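Local coordinates for malonyl CoA-acyl carrier protein transacylase (Mycobacterium tuberculosis, PDB 2QC3) that transfers the malonyl group from malonyl-CoA to holo-acyl carrier protein, a step of fatty acid biosynthesis, at residues G94-Y99 with D108-L113. Sequence-based numbering, arbitrary orientation.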
ATOM      1  N   GLY A  94       1.111   0.740  -1.487  1.00 19.77           N
ATOM      2  CA  GLY A  94       0.414  -0.084  -2.464  1.00 20.49           C
ATOM      3  C   GLY A  94      -0.236   0.744  -3.558  1.00 19.30           C
ATOM      4  O   GLY A  94      -0.511   0.247  -4.646  1.00 19.41           O
ATOM      5  N   GLU A  95      -0.498   2.013  -3.285  1.00 20.97           N
ATOM      6  CA  GLU A  95      -1.097   2.857  -4.318  1.00 21.74           C
ATOM      7  C   GLU A  95      -0.237   2.948  -5.580  1.00 21.42           C
ATOM      8  O   GLU A  95      -0.766   3.028  -6.687  1.00 22.16           O
ATOM      9  CB  GLU A  95      -1.358   4.263  -3.789  1.00 23.22           C
ATOM     10  CG  GLU A  95      -2.438   4.321  -2.724  1.00 25.85           C
ATOM     11  CD  GLU A  95      -3.144   5.652  -2.711  1.00 25.08           C
ATOM     12  OE1 GLU A  95      -4.373   5.673  -2.942  1.00 23.64           O
ATOM     13  OE2 GLU A  95      -2.466   6.678  -2.478  1.00 24.20           O
ATOM     14  N   ILE A  96       1.084   2.942  -5.423  1.00 21.20           N
ATOM     15  CA  ILE A  96       1.964   3.034  -6.591  1.00 20.93           C
ATOM     16  C   ILE A  96       1.753   1.827  -7.498  1.00 20.27           C
ATOM     17  O   ILE A  96       1.698   1.960  -8.721  1.00 19.57           O
ATOM     18  CB  ILE A  96       3.459   3.135  -6.173  1.00 20.47           C
ATOM     19  CG1 ILE A  96       3.720   4.504  -5.524  1.00 23.00           C
ATOM     20  CG2 ILE A  96       4.354   2.964  -7.386  1.00 19.67           C
ATOM     21  CD1 ILE A  96       5.127   4.679  -4.960  1.00 22.81           C
ATOM     22  N   ALA A  97       1.629   0.651  -6.888  1.00 20.25           N
ATOM     23  CA  ALA A  97       1.390  -0.577  -7.634  1.00 20.38           C
ATOM     24  C   ALA A  97      -0.008  -0.498  -8.254  1.00 18.79           C
ATOM     25  O   ALA A  97      -0.207  -0.874  -9.413  1.00 18.69           O
ATOM     26  CB  ALA A  97       1.495  -1.787  -6.701  1.00 20.34           C
ATOM     27  N   ALA A  98      -0.969   0.003  -7.482  1.00 18.74           N
ATOM     28  CA  ALA A  98      -2.343   0.152  -7.971  1.00 20.01           C
ATOM     29  C   ALA A  98      -2.364   1.053  -9.203  1.00 20.87           C
ATOM     30  O   ALA A  98      -3.105   0.801 -10.159  1.00 20.85           O
ATOM     31  CB  ALA A  98      -3.233   0.744  -6.885  1.00 18.12           C
ATOM     32  N   TYR A  99      -1.554   2.109  -9.175  1.00 20.47           N
ATOM     33  CA  TYR A  99      -1.480   3.036 -10.298  1.00 20.93           C
ATOM     34  C   TYR A  99      -0.977   2.326 -11.546  1.00 22.53           C
ATOM     35  O   TYR A  99      -1.496   2.537 -12.642  1.00 22.02           O
ATOM     36  CB  TYR A  99      -0.555   4.209  -9.960  1.00 22.48           C
ATOM     37  CG  TYR A  99      -1.235   5.326  -9.215  1.00 21.68           C
ATOM     38  CD1 TYR A  99      -2.199   5.055  -8.246  1.00 22.05           C
ATOM     39  CD2 TYR A  99      -0.907   6.659  -9.468  1.00 24.05           C
ATOM     40  CE1 TYR A  99      -2.819   6.074  -7.548  1.00 20.41           C
ATOM     41  CE2 TYR A  99      -1.524   7.695  -8.768  1.00 22.50           C
ATOM     42  CZ  TYR A  99      -2.479   7.393  -7.813  1.00 20.63           C
ATOM     43  OH  TYR A  99      -3.104   8.398  -7.117  1.00 19.92           O
ATOM     44  N   ASP A 108       8.214  -0.401 -14.380  1.00 27.99           N
ATOM     45  CA  ASP A 108       9.582  -0.042 -14.038  1.00 29.49           C
ATOM     46  C   ASP A 108       9.609   1.316 -13.343  1.00 28.07           C
ATOM     47  O   ASP A 108      10.334   1.500 -12.366  1.00 26.37           O
ATOM     48  CB  ASP A 108      10.469  -0.049 -15.292  1.00 33.07           C
ATOM     49  CG  ASP A 108      10.079   1.010 -16.306  1.00 36.28           C
ATOM     50  OD1 ASP A 108       8.877   1.321 -16.438  1.00 37.24           O
ATOM     51  OD2 ASP A 108      10.990   1.521 -16.989  1.00 40.21           O
ATOM     52  N   ASP A 109       8.802   2.259 -13.824  1.00 27.13           N
ATOM     53  CA  ASP A 109       8.750   3.576 -13.204  1.00 25.56           C
ATOM     54  C   ASP A 109       8.079   3.490 -11.836  1.00 25.26           C
ATOM     55  O   ASP A 109       8.439   4.220 -10.913  1.00 25.10           O
ATOM     56  CB  ASP A 109       7.997   4.574 -14.092  1.00 26.90           C
ATOM     57  CG  ASP A 109       8.793   4.978 -15.326  1.00 29.03           C
ATOM     58  OD1 ASP A 109      10.040   5.029 -15.244  1.00 29.03           O
ATOM     59  OD2 ASP A 109       8.174   5.256 -16.374  1.00 29.50           O
ATOM     60  N   ALA A 110       7.103   2.596 -11.704  1.00 24.19           N
ATOM     61  CA  ALA A 110       6.403   2.426 -10.433  1.00 23.40           C
ATOM     62  C   ALA A 110       7.380   1.966  -9.349  1.00 22.49           C
ATOM     63  O   ALA A 110       7.402   2.511  -8.243  1.00 20.75           O
ATOM     64  CB  ALA A 110       5.265   1.408 -10.583  1.00 20.41           C
ATOM     65  N   VAL A 111       8.187   0.958  -9.667  1.00 23.26           N
ATOM     66  CA  VAL A 111       9.147   0.450  -8.696  1.00 22.98           C
ATOM     67  C   VAL A 111      10.183   1.503  -8.316  1.00 22.55           C
ATOM     68  O   VAL A 111      10.499   1.663  -7.139  1.00 21.78           O
ATOM     69  CB  VAL A 111       9.856  -0.806  -9.218  1.00 22.91           C
ATOM     70  CG1 VAL A 111      10.947  -1.230  -8.245  1.00 21.15           C
ATOM     71  CG2 VAL A 111       8.833  -1.934  -9.389  1.00 22.32           C
ATOM     72  N   ALA A 112      10.701   2.222  -9.309  1.00 23.30           N
ATOM     73  CA  ALA A 112      11.690   3.268  -9.056  1.00 23.42           C
ATOM     74  C   ALA A 112      11.076   4.404  -8.231  1.00 23.93           C
ATOM     75  O   ALA A 112      11.743   4.989  -7.380  1.00 22.42           O
ATOM     76  CB  ALA A 112      12.224   3.818 -10.374  1.00 23.31           C
ATOM     77  N   LEU A 113       9.806   4.715  -8.499  1.00 22.56           N
ATOM     78  CA  LEU A 113       9.109   5.772  -7.773  1.00 22.29           C
ATOM     79  C   LEU A 113       8.907   5.312  -6.336  1.00 22.52           C
ATOM     80  O   LEU A 113       8.987   6.092  -5.388  1.00 21.87           O
ATOM     81  CB  LEU A 113       7.749   6.057  -8.417  1.00 23.87           C
ATOM     82  CG  LEU A 113       6.935   7.151  -7.718  1.00 23.04           C
ATOM     83  CD1 LEU A 113       7.708   8.474  -7.785  1.00 23.98           C
ATOM     84  CD2 LEU A 113       5.562   7.282  -8.375  1.00 22.42           C
TER
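I96 packs against A110 and L113, and its two branches carry the contact. CG2 is the tight part. I96 CG2 lies 3.2 Å from A110 O. The same methyl, I96 CG2, is 3.7 Å from A110 CB. The small side chain of A110 is consistent with the close approach, with the CA atoms of I96 and A110 5.9 Å apart. At chi1 -70° CG1 sits beside the backbone N of I96, which puts CG2 anti to that N and against A110. The longer branch is extended at chi2 (175°). I96 CD1 comes less close, 4.1 Å from L113 CG. No hydrogen bond joins the segments. Helix 94-101 follows strand 86-90 of the parallel sheet. G94 fits the last glycine of a GxSxG nucleophile elbow, consistent with S92 as the probable nucleophile. Helix 107-125 packs on the helix that leads out of this elbow. The side chain of I96 is about 9 Å from those of S92 and H195, the probable catalytic histidine. L241 of helix 234-243 touches both I96 and L113, and L69 of helix 57-77 touches A110. The looser side is at D108 and D109. Both are partly exposed and make no contact with 94-99.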